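Local coordinates for protein prolyl endopeptidase (Myxococcus xanthus, PDB 2BKL) that probably hydrolyses oligopeptides on the carboxyl side of proline, and less readily of alanine, as a serine peptidase of the S9A family, at residues S318-L323 with Y336-T341; R355-P360 with A377-T382; R294-E299 with W310-P315. All blocks are in the same frame, centred on the assembly; numbering follows the deposited sequence.

Contact 1: residues S318-L323 with Y336-T341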
loop_
_atom_site.group_PDB
_atom_site.type_symbol
_atom_site.label_atom_id
_atom_site.label_comp_id
_atom_site.label_asym_id
_atom_site.label_seq_id
_atom_site.Cartn_x
_atom_site.Cartn_y
_atom_site.Cartn_z
ATOM N N SER A 318 10.051 -12.238 22.686
ATOM C CA SER A 318 10.939 -13.366 22.409
ATOM C C SER A 318 10.792 -13.893 20.986
ATOM O O SER A 318 11.735 -14.462 20.451
ATOM C CB SER A 318 10.740 -14.496 23.442
ATOM O OG SER A 318 9.410 -14.989 23.437
ATOM N N SER A 319 9.617 -13.716 20.365
ATOM C CA SER A 319 9.403 -14.178 19.011
ATOM C C SER A 319 8.554 -13.274 18.116
ATOM O O SER A 319 8.743 -13.319 16.914
ATOM C CB SER A 319 8.785 -15.578 19.019
ATOM O OG SER A 319 7.498 -15.550 19.588
ATOM N N ALA A 320 7.612 -12.495 18.675
ATOM C CA ALA A 320 6.650 -11.745 17.888
ATOM C C ALA A 320 7.173 -10.385 17.417
ATOM O O ALA A 320 7.972 -9.758 18.120
ATOM C CB ALA A 320 5.369 -11.528 18.695
ATOM N N SER A 321 6.743 -9.948 16.246
ATOM C CA SER A 321 7.150 -8.660 15.701
ATOM C C SER A 321 6.171 -7.593 16.157
ATOM O O SER A 321 4.979 -7.699 15.906
ATOM C CB SER A 321 7.170 -8.686 14.180
ATOM O OG SER A 321 8.040 -9.709 13.711
ATOM N N LEU A 322 6.660 -6.536 16.795
ATOM C CA LEU A 322 5.818 -5.440 17.229
ATOM C C LEU A 322 5.683 -4.459 16.085
ATOM O O LEU A 322 6.680 -3.951 15.603
ATOM C CB LEU A 322 6.402 -4.772 18.475
ATOM C CG LEU A 322 5.616 -3.562 19.001
ATOM C CD1 LEU A 322 4.165 -3.920 19.313
ATOM C CD2 LEU A 322 6.262 -2.954 20.199
ATOM N N LEU A 323 4.453 -4.254 15.593
ATOM C CA LEU A 323 4.206 -3.411 14.406
ATOM C C LEU A 323 3.786 -2.003 14.731
ATOM O O LEU A 323 4.140 -1.080 14.004
ATOM C CB LEU A 323 3.116 -4.025 13.519
ATOM C CG LEU A 323 3.295 -5.418 12.982
ATOM C CD1 LEU A 323 2.112 -5.678 12.016
ATOM C CD2 LEU A 323 4.644 -5.574 12.339
ATOM N N TYR A 336 1.062 -6.963 17.513
ATOM C CA TYR A 336 2.131 -7.939 17.231
ATOM C C TYR A 336 1.744 -8.809 16.027
ATOM O O TYR A 336 0.574 -8.976 15.717
ATOM C CB TYR A 336 2.395 -8.835 18.417
ATOM C CG TYR A 336 3.122 -8.152 19.553
ATOM C CD1 TYR A 336 4.509 -8.061 19.571
ATOM C CD2 TYR A 336 2.427 -7.576 20.597
ATOM C CE1 TYR A 336 5.174 -7.447 20.629
ATOM C CE2 TYR A 336 3.055 -6.954 21.606
ATOM C CZ TYR A 336 4.442 -6.894 21.642
ATOM O OH TYR A 336 5.104 -6.253 22.677
ATOM N N LEU A 337 2.768 -9.349 15.365
ATOM C CA LEU A 337 2.611 -10.367 14.350
ATOM C C LEU A 337 3.366 -11.601 14.780
ATOM O O LEU A 337 4.568 -11.526 15.049
ATOM C CB LEU A 337 3.166 -9.864 13.026
ATOM C CG LEU A 337 2.477 -10.291 11.745
ATOM C CD1 LEU A 337 1.063 -9.727 11.668
ATOM C CD2 LEU A 337 3.298 -9.847 10.530
ATOM N N LYS A 338 2.686 -12.734 14.859
ATOM C CA LYS A 338 3.273 -14.039 15.189
ATOM C C LYS A 338 3.065 -14.908 13.963
ATOM O O LYS A 338 1.921 -15.209 13.607
ATOM C CB LYS A 338 2.584 -14.674 16.415
ATOM C CG LYS A 338 2.651 -13.823 17.687
ATOM C CD LYS A 338 1.835 -14.411 18.863
ATOM C CE LYS A 338 2.275 -15.832 19.239
ATOM N NZ LYS A 338 1.490 -16.321 20.441
ATOM N N ASP A 339 4.165 -15.294 13.320
ATOM C CA ASP A 339 4.104 -16.015 12.041
ATOM C C ASP A 339 3.048 -15.421 11.099
ATOM O O ASP A 339 2.197 -16.118 10.573
ATOM C CB ASP A 339 3.856 -17.508 12.275
ATOM C CG ASP A 339 5.023 -18.188 12.929
ATOM O OD1 ASP A 339 6.166 -17.993 12.472
ATOM O OD2 ASP A 339 4.881 -18.964 13.901
ATOM N N ALA A 340 3.132 -14.115 10.907
ATOM C CA ALA A 340 2.299 -13.385 9.941
ATOM C C ALA A 340 0.815 -13.244 10.286
ATOM O O ALA A 340 0.043 -12.807 9.422
ATOM C CB ALA A 340 2.444 -13.972 8.553
ATOM N N THR A 341 0.430 -13.575 11.515
ATOM C CA THR A 341 -0.917 -13.405 12.027
ATOM C C THR A 341 -0.886 -12.464 13.226
ATOM O O THR A 341 -0.062 -12.598 14.115
ATOM C CB THR A 341 -1.442 -14.803 12.428
ATOM O OG1 THR A 341 -1.532 -15.629 11.254
ATOM C CG2 THR A 341 -2.841 -14.749 12.995
HETATM O O HOH W 1 6.616 -14.752 14.732
#

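Contact 2: residues R355-P360 with A377-T382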
loop_
_atom_site.group_PDB
_atom_site.type_symbol
_atom_site.label_atom_id
_atom_site.label_comp_id
_atom_site.label_asym_id
_atom_site.label_seq_id
_atom_site.Cartn_x
_atom_site.Cartn_y
_atom_site.Cartn_z
ATOM N N ARG A 355 -4.126 -7.373 29.219
ATOM C CA ARG A 355 -4.780 -8.507 28.602
ATOM C C ARG A 355 -4.429 -8.610 27.134
ATOM O O ARG A 355 -3.894 -7.678 26.562
ATOM C CB ARG A 355 -6.291 -8.397 28.774
ATOM C CG ARG A 355 -6.989 -7.482 27.795
ATOM C CD ARG A 355 -8.447 -7.323 28.119
ATOM N NE ARG A 355 -8.641 -6.438 29.261
ATOM C CZ ARG A 355 -8.720 -5.126 29.201
ATOM N NH1 ARG A 355 -8.684 -4.504 28.037
ATOM N NH2 ARG A 355 -8.889 -4.441 30.318
ATOM N N THR A 356 -4.739 -9.751 26.535
ATOM C CA THR A 356 -4.689 -9.967 25.104
ATOM C C THR A 356 -6.106 -9.929 24.583
ATOM O O THR A 356 -7.024 -10.530 25.154
ATOM C CB THR A 356 -4.030 -11.330 24.818
ATOM O OG1 THR A 356 -2.642 -11.274 25.210
ATOM C CG2 THR A 356 -3.985 -11.633 23.336
ATOM N N VAL A 357 -6.296 -9.181 23.504
ATOM C CA VAL A 357 -7.577 -9.117 22.841
ATOM C C VAL A 357 -7.933 -10.479 22.271
ATOM O O VAL A 357 -7.142 -11.099 21.560
ATOM C CB VAL A 357 -7.595 -8.043 21.742
ATOM C CG1 VAL A 357 -8.983 -7.969 21.102
ATOM C CG2 VAL A 357 -7.253 -6.710 22.299
ATOM N N GLN A 358 -9.114 -10.991 22.611
ATOM C CA GLN A 358 -9.539 -12.294 22.133
ATOM C C GLN A 358 -10.259 -12.151 20.815
ATOM O O GLN A 358 -11.348 -11.587 20.724
ATOM C CB GLN A 358 -10.444 -12.958 23.170
ATOM C CG GLN A 358 -9.768 -13.122 24.532
ATOM C CD GLN A 358 -8.538 -14.005 24.502
ATOM O OE1 GLN A 358 -8.613 -15.183 24.102
ATOM N NE2 GLN A 358 -7.406 -13.477 24.948
ATOM N N LEU A 359 -9.611 -12.657 19.772
ATOM C CA LEU A 359 -10.094 -12.479 18.417
ATOM C C LEU A 359 -11.136 -13.541 18.092
ATOM O O LEU A 359 -11.133 -14.647 18.658
ATOM C CB LEU A 359 -8.937 -12.575 17.430
ATOM C CG LEU A 359 -7.801 -11.600 17.724
ATOM C CD1 LEU A 359 -6.640 -11.820 16.745
ATOM C CD2 LEU A 359 -8.244 -10.163 17.701
ATOM N N PRO A 360 -11.992 -13.240 17.138
ATOM C CA PRO A 360 -13.052 -14.193 16.770
ATOM C C PRO A 360 -12.555 -15.472 16.085
ATOM O O PRO A 360 -13.277 -16.473 16.051
ATOM C CB PRO A 360 -13.954 -13.382 15.828
ATOM C CG PRO A 360 -13.356 -12.108 15.616
ATOM C CD PRO A 360 -12.081 -11.979 16.397
ATOM N N ALA A 377 -12.754 1.695 22.104
ATOM C CA ALA A 377 -11.799 1.569 21.013
ATOM C C ALA A 377 -12.264 0.479 20.071
ATOM O O ALA A 377 -12.838 -0.505 20.528
ATOM C CB ALA A 377 -10.414 1.242 21.509
ATOM N N TYR A 378 -11.964 0.606 18.788
ATOM C CA TYR A 378 -12.469 -0.300 17.786
ATOM C C TYR A 378 -11.339 -1.046 17.134
ATOM O O TYR A 378 -10.212 -0.543 17.047
ATOM C CB TYR A 378 -13.243 0.490 16.714
ATOM C CG TYR A 378 -14.458 1.225 17.206
ATOM C CD1 TYR A 378 -14.324 2.436 17.851
ATOM C CD2 TYR A 378 -15.729 0.721 17.008
ATOM C CE1 TYR A 378 -15.442 3.117 18.314
ATOM C CE2 TYR A 378 -16.839 1.402 17.454
ATOM C CZ TYR A 378 -16.678 2.580 18.102
ATOM O OH TYR A 378 -17.785 3.269 18.558
ATOM N N TYR A 379 -11.613 -2.259 16.667
ATOM C CA TYR A 379 -10.675 -2.917 15.791
ATOM C C TYR A 379 -11.408 -3.645 14.689
ATOM O O TYR A 379 -12.591 -3.990 14.813
ATOM C CB TYR A 379 -9.732 -3.866 16.547
ATOM C CG TYR A 379 -10.314 -5.186 16.990
ATOM C CD1 TYR A 379 -10.911 -5.326 18.226
ATOM C CD2 TYR A 379 -10.220 -6.320 16.181
ATOM C CE1 TYR A 379 -11.429 -6.584 18.652
ATOM C CE2 TYR A 379 -10.723 -7.535 16.588
ATOM C CZ TYR A 379 -11.351 -7.643 17.822
ATOM O OH TYR A 379 -11.814 -8.890 18.201
ATOM N N VAL A 380 -10.690 -3.839 13.595
ATOM C CA VAL A 380 -11.202 -4.534 12.422
ATOM C C VAL A 380 -10.617 -5.917 12.359
ATOM O O VAL A 380 -9.421 -6.090 12.583
ATOM C CB VAL A 380 -10.791 -3.737 11.164
ATOM C CG1 VAL A 380 -11.300 -4.392 9.888
ATOM C CG2 VAL A 380 -11.267 -2.285 11.224
ATOM N N PHE A 381 -11.457 -6.904 12.068
ATOM C CA PHE A 381 -11.027 -8.276 11.849
ATOM C C PHE A 381 -11.489 -8.798 10.497
ATOM O O PHE A 381 -12.636 -8.604 10.104
ATOM C CB PHE A 381 -11.554 -9.170 12.957
ATOM C CG PHE A 381 -11.186 -10.604 12.775
ATOM C CD1 PHE A 381 -9.954 -11.063 13.217
ATOM C CD2 PHE A 381 -12.061 -11.476 12.163
ATOM C CE1 PHE A 381 -9.592 -12.361 13.041
ATOM C CE2 PHE A 381 -11.710 -12.771 11.967
ATOM C CZ PHE A 381 -10.483 -13.232 12.411
ATOM N N THR A 382 -10.593 -9.433 9.761
ATOM C CA THR A 382 -10.938 -10.094 8.499
ATOM C C THR A 382 -10.221 -11.426 8.467
ATOM O O THR A 382 -9.295 -11.674 9.203
ATOM C CB THR A 382 -10.520 -9.314 7.221
ATOM O OG1 THR A 382 -9.084 -9.077 7.247
ATOM C CG2 THR A 382 -11.114 -7.940 7.184
#

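Contact 3: residues R294-E299 with W310-P315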
loop_
_atom_site.group_PDB
_atom_site.type_symbol
_atom_site.label_atom_id
_atom_site.label_comp_id
_atom_site.label_asym_id
_atom_site.label_seq_id
_atom_site.Cartn_x
_atom_site.Cartn_y
_atom_site.Cartn_z
ATOM N N ARG A 294 12.793 -6.899 16.242
ATOM C CA ARG A 294 11.335 -7.022 16.312
ATOM C C ARG A 294 10.611 -5.918 17.111
ATOM O O ARG A 294 9.404 -6.013 17.353
ATOM C CB ARG A 294 10.960 -8.392 16.859
ATOM C CG ARG A 294 11.290 -9.554 15.907
ATOM C CD ARG A 294 10.913 -10.913 16.485
ATOM N NE ARG A 294 11.560 -11.126 17.781
ATOM C CZ ARG A 294 12.727 -11.693 17.965
ATOM N NH1 ARG A 294 13.436 -12.176 16.940
ATOM N NH2 ARG A 294 13.207 -11.793 19.192
ATOM N N GLN A 295 11.358 -4.868 17.463
ATOM C CA GLN A 295 10.890 -3.615 18.066
ATOM C C GLN A 295 10.555 -3.710 19.539
ATOM O O GLN A 295 10.268 -4.776 20.095
ATOM C CB GLN A 295 9.733 -2.974 17.271
ATOM C CG GLN A 295 10.167 -2.590 15.864
ATOM C CD GLN A 295 9.446 -1.400 15.264
ATOM O OE1 GLN A 295 10.059 -0.347 15.055
ATOM N NE2 GLN A 295 8.161 -1.550 14.961
ATOM N N ARG A 296 10.630 -2.548 20.160
ATOM C CA ARG A 296 10.395 -2.378 21.586
ATOM C C ARG A 296 9.913 -0.960 21.833
ATOM O O ARG A 296 9.913 -0.133 20.908
ATOM C CB ARG A 296 11.684 -2.675 22.371
ATOM C CG ARG A 296 12.886 -1.827 22.007
ATOM C CD ARG A 296 14.083 -2.196 22.868
ATOM N NE ARG A 296 15.343 -1.650 22.416
ATOM C CZ ARG A 296 16.451 -1.671 23.154
ATOM N NH1 ARG A 296 16.453 -2.224 24.366
ATOM N NH2 ARG A 296 17.561 -1.156 22.677
ATOM N N VAL A 297 9.466 -0.693 23.048
ATOM C CA VAL A 297 8.951 0.621 23.436
ATOM C C VAL A 297 9.698 1.223 24.614
ATOM O O VAL A 297 9.866 0.577 25.633
ATOM C CB VAL A 297 7.436 0.614 23.763
ATOM C CG1 VAL A 297 6.927 2.038 23.956
ATOM C CG2 VAL A 297 6.644 -0.092 22.647
ATOM N N PHE A 298 10.087 2.482 24.463
ATOM C CA PHE A 298 10.703 3.307 25.505
ATOM C C PHE A 298 9.737 4.414 25.951
ATOM O O PHE A 298 8.904 4.905 25.176
ATOM C CB PHE A 298 11.972 3.995 24.975
ATOM C CG PHE A 298 13.129 3.081 24.743
ATOM C CD1 PHE A 298 14.002 2.785 25.778
ATOM C CD2 PHE A 298 13.372 2.531 23.493
ATOM C CE1 PHE A 298 15.074 1.973 25.580
ATOM C CE2 PHE A 298 14.432 1.683 23.304
ATOM C CZ PHE A 298 15.305 1.410 24.352
ATOM N N GLU A 299 9.832 4.789 27.221
ATOM C CA GLU A 299 9.218 5.995 27.756
ATOM C C GLU A 299 10.320 7.027 27.881
ATOM O O GLU A 299 11.386 6.722 28.425
ATOM C CB GLU A 299 8.569 5.745 29.118
ATOM C CG GLU A 299 7.893 6.969 29.717
ATOM C CD GLU A 299 7.142 6.682 31.002
ATOM O OE1 GLU A 299 6.788 5.517 31.294
ATOM O OE2 GLU A 299 6.900 7.643 31.738
ATOM N N TRP A 310 16.422 7.243 28.500
ATOM C CA TRP A 310 15.195 6.558 28.078
ATOM C C TRP A 310 15.000 5.307 28.920
ATOM O O TRP A 310 15.971 4.658 29.274
ATOM C CB TRP A 310 15.289 6.129 26.619
ATOM C CG TRP A 310 15.395 7.242 25.604
ATOM C CD1 TRP A 310 15.562 8.571 25.835
ATOM C CD2 TRP A 310 15.306 7.092 24.193
ATOM N NE1 TRP A 310 15.604 9.261 24.652
ATOM C CE2 TRP A 310 15.445 8.372 23.620
ATOM C CE3 TRP A 310 15.123 5.992 23.334
ATOM C CZ2 TRP A 310 15.431 8.578 22.252
ATOM C CZ3 TRP A 310 15.103 6.199 22.007
ATOM C CH2 TRP A 310 15.228 7.478 21.458
ATOM N N LYS A 311 13.745 4.974 29.220
ATOM C CA LYS A 311 13.408 3.795 30.013
ATOM C C LYS A 311 12.647 2.790 29.157
ATOM O O LYS A 311 11.591 3.092 28.626
ATOM C CB LYS A 311 12.645 4.153 31.289
ATOM C CG LYS A 311 11.326 4.847 31.169
ATOM C CD LYS A 311 10.838 5.394 32.536
ATOM C CE LYS A 311 9.741 4.527 33.171
ATOM N NZ LYS A 311 9.564 4.912 34.611
ATOM N N GLU A 312 13.220 1.615 28.967
ATOM C CA GLU A 312 12.508 0.566 28.276
ATOM C C GLU A 312 11.292 0.146 29.101
ATOM O O GLU A 312 11.429 -0.270 30.245
ATOM C CB GLU A 312 13.424 -0.619 28.046
ATOM C CG GLU A 312 12.815 -1.738 27.225
ATOM C CD GLU A 312 13.759 -2.898 27.056
ATOM O OE1 GLU A 312 14.138 -3.509 28.091
ATOM O OE2 GLU A 312 14.131 -3.211 25.913
ATOM N N ILE A 313 10.100 0.254 28.533
ATOM C CA ILE A 313 8.880 -0.192 29.224
ATOM C C ILE A 313 8.216 -1.423 28.587
ATOM O O ILE A 313 7.471 -2.116 29.264
ATOM C CB ILE A 313 7.862 0.951 29.374
ATOM C CG1 ILE A 313 7.448 1.535 28.025
ATOM C CG2 ILE A 313 8.425 2.063 30.277
ATOM C CD1 ILE A 313 6.162 2.400 28.107
ATOM N N VAL A 314 8.453 -1.675 27.304
ATOM C CA VAL A 314 7.963 -2.888 26.658
ATOM C C VAL A 314 9.148 -3.499 25.938
ATOM O O VAL A 314 9.564 -3.018 24.870
ATOM C CB VAL A 314 6.813 -2.635 25.652
ATOM C CG1 VAL A 314 6.349 -3.982 25.019
ATOM C CG2 VAL A 314 5.654 -1.979 26.315
ATOM N N PRO A 315 9.790 -4.491 26.540
ATOM C CA PRO A 315 10.938 -5.113 25.888
ATOM C C PRO A 315 10.603 -5.826 24.604
ATOM O O PRO A 315 9.451 -6.136 24.351
ATOM C CB PRO A 315 11.444 -6.112 26.948
ATOM C CG PRO A 315 10.946 -5.585 28.207
ATOM C CD PRO A 315 9.595 -5.004 27.904
HETATM O O HOH W 2 7.733 -5.861 22.187
#

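Contact 1: residues S318-L323 with Y336-T341
Ser321 and Leu337 face each other as an antiparallel hydrogen-bonded pair. Ser321 N donates to Leu337 O at 2.9 Å, and Leu337 N donates to Ser321 O at 2.8 Å. These bonds join strands 321-328 and 331-338 into a beta hairpin. The hairpin supplies two neighbouring strands of a four-stranded antiparallel blade of the N-terminal beta-propeller. Where they meet here, the short strand segments run at 144° to each other, well short of straight antiparallel. Ser321 O also takes a CA-H...O contact from Tyr336 CA at 3.2 Å. Past Lys338 the chain reverses in a type I' turn that ends at Thr341 and leads into strand 341-348. A water accepts from Asp339 N at 2.9 Å in this turn and gives a weak bond to Ser319 O.

Ser321 OG hydrogen-bonds Glu488 O and Asp339 OD1 hydrogen-bonds Tyr489 OH, so this end of the blade meets the peptidase part of the chain.

Leu322 and Tyr336 form the next, non-hydrogen-bonded pair, with both side chains on the same face of the sheet. Leu322 CG is anti to the backbone N (chi1 178°), and CD1 beyond it sits over the centre of the tyrosine ring. This CH-pi contact puts Leu322 CD1 3.8 Å from the Tyr336 ring centroid, 13° off the normal. Leu322 CB adds a touch on Tyr336 CE1 at 3.6 Å. The same ring makes a cation-pi contact with Arg345 of strand 341-348.

Ala320 CB points toward the second segment. It meets Tyr336 CD1 at 3.7 Å and also packs on Lys338 CG. The end of the Leu323 side chain comes back toward the other strand, its CD1 4.2 Å from Leu337 CD1.

Contact 2: residues R355-P360 with A377-T382
Tyr379 and Phe381 project from strand 376-383 and receive Val357, Leu359 and Pro360. Val357 meets Tyr379 tip to tip, its CG1 3.7 Å from Tyr379 CE1. Leu359 crosses the same side chain obliquely, and its CD2 lies 3.8 Å from Tyr379 CE2. Pro360 touches both aromatics. Its CD is 3.6 Å from Tyr379 OH. Its CG lies over one face of Phe381, offset toward the rim. This is a CH-pi contact, with Pro360 CG 3.9 Å from the Phe381 ring centroid and 19° off the normal.

Tyr379 CG sits in the crowded position between the backbone N and the carbonyl carbon (chi1 76°), and from there the ring extends toward Val357 and Pro360. The Tyr391 ring, from strand 386-394, lies nearly parallel to that of Tyr379, and the two residues also share backbone hydrogen bonding. Pro360 touches Tyr391 as well. On the other side of the contact, Gln358 NE2 donates to Thr356 O at 3.0 Å, from above the carbonyl plane, and folds its side chain back on its own segment.

Strand 353-356 is the outermost strand of one propeller blade, and strand 376-383 belongs to the next. The backbones do not pair: even the nearer CA atoms, those of Leu359 and Phe381, are 7.9 Å apart. Between these two segments the contact is apolar: aliphatic groups set against aromatic rings, with weak directionality, where the chain leaving one blade packs on the next.

Contact 3: residues R294-E299 with W310-P315
The Phe298 ring takes Trp310 CE3 over one face, 3.8 Å above its plane and offset toward the rim. The pair is T-shaped (edge-to-face): the indole edge is directed at the phenyl face, and the planes stand at 62°. Arg296 NH2 lies at the edge of the Phe298 ring, in its plane. Phe298 CZ in turn lies over the centre of the Arg296 guanidinium. At the guanidinium edge, Arg296 NH1 forms a salt bridge with Glu312 OE2 at 3.0 Å, meeting the carboxylate from above its plane. Arg296 NH2 donates a hydrogen bond to Glu290 O, and NE is also hydrogen-bonded outside the two segments.

Strands 296-300 and 311-314 form a beta hairpin at one side of a propeller blade, with 311-314 outermost. A classic beta bulge breaks the register, with two residues, Ile313 and Val314, set against the single Val297. Val297 O accepts from Ile313 N at 2.9 Å and from Val314 N at 3.1 Å, while Val297 N donates to Val314 O. The two valines lie side by side, Val297 CB 3.8 Å from Val314 CB.

Glu299 and Lys311 pair through both backbone bonds, Glu299 N to Lys311 O being 2.8 Å. Their side chains run side by side, with Glu299 CB 3.6 Å from Lys311 CG. Glu299 OE2 makes its salt bridge with Arg283 instead.

All three contacts lie in the beta-propeller and follow one another along the chain in the order 3, 1, 2. Contacts 1 and 3 touch, though their centres are 16 Å apart. Leu322 N is 2.8 Å from Arg294 O and Leu322 O is 2.9 Å from Gln295 NE2, both probable hydrogen bonds. These two bonds link the blade of strand 296-300 to that of strand 321-328. Contacts 1 and 2 reach the same sheet, but their nearest atoms stay about 6 Å apart. Contacts 2 and 3 are about 11 Å apart at their nearest atoms. None of their residues lines the pocket of the bound benzyloxycarbonyl-alanyl-proline, which includes Ser533 and His651.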